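Local coordinates for monopolin complex subunit CSM1 (Candida glabrata, PDB 6MJC), which forms part of the monopolin complex and binds a peptide of the kinetochore protein Dsn1, consistent with recruiting monopolin to kinetochores, at residues T35-K40 against K107-L112. Residues are numbered along the deposited sequence; the frame is centred on the assembly and turned at random.
Sequences TSQGSK and KMSKSL
Van der Waals packing carries most of the contact between the end of strand 30-37 and the C-terminal helix, and Q37 supplies most of the strand's share. Its CG lies anti to the backbone N (chi1 -170°) and the chain runs on extended, so that the carboxamide reaches the helix and crosses the M108 side chain obliquely. There Q37 OE1 comes within 3.4 Å of M108 CG, and Q37 CD sits 3.6 Å from the same carbon. The amide nitrogen continues to the next residue, Q37 NE2 lying 3.6 Å from S109 CB. One turn further along the helix, L112 CD1 touches the backbone, 3.4 Å from Q37 O and 3.8 Å from G38 CA. G38, which has no side chain, lets that methyl lie close to the backbone, and its backbone angles (phi 116°, psi 165°) are of a kind that glycine readily adopts.

No direct hydrogen bond joins the two segments. A water bridges them instead, 3.0 Å from S109 OG and weakly bonded to Q37 NE2. The stronger polar partner of Q37 is Y46 OH, which bonds OE1 and helps fix the orientation of the buried carboxamide. Within the helix, K107 O accepts from both S111 N and S111 OG, the hydroxyl lying 2.7 Å away and above the carbonyl plane.

The contact lays helix 101-113 against an antiparallel sheet in the Csm1/Pcs1 family domain. M108 also packs on M44 and Y46 of strand 44-52, the neighbour of strand 30-37, while Y105 of the same helix touches Q37.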
loop_
_atom_site.group_PDB
_atom_site.type_symbol
_atom_site.label_atom_id
_atom_site.label_comp_id
_atom_site.label_asym_id
_atom_site.label_seq_id
_atom_site.Cartn_x
_atom_site.Cartn_y
_atom_site.Cartn_z
ATOM N N THR A 35 -1.568 5.170 -4.199
ATOM C CA THR A 35 -0.220 5.227 -4.740
ATOM C C THR A 35 -0.213 4.511 -6.079
ATOM O O THR A 35 -0.919 3.511 -6.269
ATOM C CB THR A 35 0.789 4.513 -3.830
ATOM O OG1 THR A 35 0.615 4.937 -2.480
ATOM C CG2 THR A 35 2.204 4.827 -4.259
ATOM N N SER A 36 0.584 5.036 -6.989
ATOM C CA SER A 36 0.979 4.395 -8.228
ATOM C C SER A 36 2.483 4.207 -8.166
ATOM O O SER A 36 3.219 5.151 -7.847
ATOM C CB SER A 36 0.553 5.264 -9.423
ATOM O OG SER A 36 1.015 4.712 -10.625
ATOM N N GLN A 37 2.942 2.998 -8.425
ATOM C CA GLN A 37 4.368 2.714 -8.402
ATOM C C GLN A 37 4.763 2.011 -9.686
ATOM O O GLN A 37 3.984 1.220 -10.230
ATOM C CB GLN A 37 4.736 1.844 -7.208
ATOM C CG GLN A 37 6.182 1.744 -7.023
ATOM C CD GLN A 37 6.611 1.011 -5.802
ATOM O OE1 GLN A 37 5.875 0.854 -4.853
ATOM N NE2 GLN A 37 7.844 0.559 -5.823
ATOM N N GLY A 38 5.952 2.322 -10.188
ATOM C CA GLY A 38 6.518 1.613 -11.319
ATOM C C GLY A 38 6.693 2.515 -12.525
ATOM O O GLY A 38 6.145 3.611 -12.612
ATOM N N SER A 39 7.483 2.011 -13.470
ATOM C CA SER A 39 7.943 2.765 -14.607
ATOM C C SER A 39 7.240 2.257 -15.869
ATOM O O SER A 39 6.093 1.762 -15.790
ATOM C CB SER A 39 9.467 2.658 -14.644
ATOM O OG SER A 39 9.840 1.305 -14.778
ATOM N N LYS A 40 7.920 2.360 -17.010
ATOM C CA LYS A 40 7.366 1.847 -18.250
ATOM C C LYS A 40 7.083 0.357 -18.140
ATOM O O LYS A 40 6.052 -0.118 -18.627
ATOM C CB LYS A 40 8.323 2.125 -19.409
ATOM N N LYS A 107 10.635 -5.040 -2.645
ATOM C CA LYS A 107 9.987 -6.164 -3.335
ATOM C C LYS A 107 9.098 -5.671 -4.465
ATOM O O LYS A 107 9.148 -6.183 -5.599
ATOM C CB LYS A 107 9.159 -6.970 -2.332
ATOM C CG LYS A 107 8.319 -8.129 -2.898
ATOM C CD LYS A 107 9.178 -9.160 -3.580
ATOM C CE LYS A 107 9.850 -10.077 -2.592
ATOM N NZ LYS A 107 10.460 -11.233 -3.316
ATOM N N MET A 108 8.284 -4.655 -4.185
ATOM C CA MET A 108 7.403 -4.130 -5.231
ATOM C C MET A 108 8.220 -3.548 -6.373
ATOM O O MET A 108 7.924 -3.789 -7.548
ATOM C CB MET A 108 6.453 -3.073 -4.671
ATOM C CG MET A 108 5.519 -2.466 -5.711
ATOM S SD MET A 108 4.221 -3.550 -6.252
ATOM C CE MET A 108 3.184 -3.489 -4.793
ATOM N N SER A 109 9.268 -2.787 -6.050
ATOM C CA SER A 109 10.022 -2.113 -7.083
ATOM C C SER A 109 10.747 -3.128 -7.953
ATOM O O SER A 109 10.747 -3.016 -9.182
ATOM C CB SER A 109 10.994 -1.125 -6.435
ATOM O OG SER A 109 11.588 -0.327 -7.444
ATOM N N LYS A 110 11.313 -4.161 -7.341
ATOM C CA LYS A 110 12.042 -5.148 -8.118
ATOM C C LYS A 110 11.091 -5.995 -8.947
ATOM O O LYS A 110 11.410 -6.355 -10.084
ATOM C CB LYS A 110 12.859 -6.042 -7.202
ATOM C CG LYS A 110 14.114 -5.367 -6.624
ATOM C CD LYS A 110 14.953 -6.351 -5.809
ATOM C CE LYS A 110 16.232 -5.682 -5.281
ATOM N NZ LYS A 110 16.991 -6.550 -4.332
ATOM N N SER A 111 9.940 -6.350 -8.378
ATOM C CA SER A 111 8.979 -7.177 -9.096
ATOM C C SER A 111 8.492 -6.459 -10.343
ATOM O O SER A 111 8.393 -7.067 -11.416
ATOM C CB SER A 111 7.817 -7.550 -8.186
ATOM O OG SER A 111 8.268 -8.240 -7.028
ATOM N N LEU A 112 8.223 -5.154 -10.237
ATOM C CA LEU A 112 7.737 -4.422 -11.407
ATOM C C LEU A 112 8.795 -4.298 -12.486
ATOM O O LEU A 112 8.435 -4.196 -13.661
ATOM C CB LEU A 112 7.244 -3.024 -11.038
ATOM C CG LEU A 112 6.048 -2.996 -10.116
ATOM C CD1 LEU A 112 5.780 -1.622 -9.502
ATOM C CD2 LEU A 112 4.812 -3.456 -10.911
HETATM O O HOH W 1 9.391 1.244 -8.687
#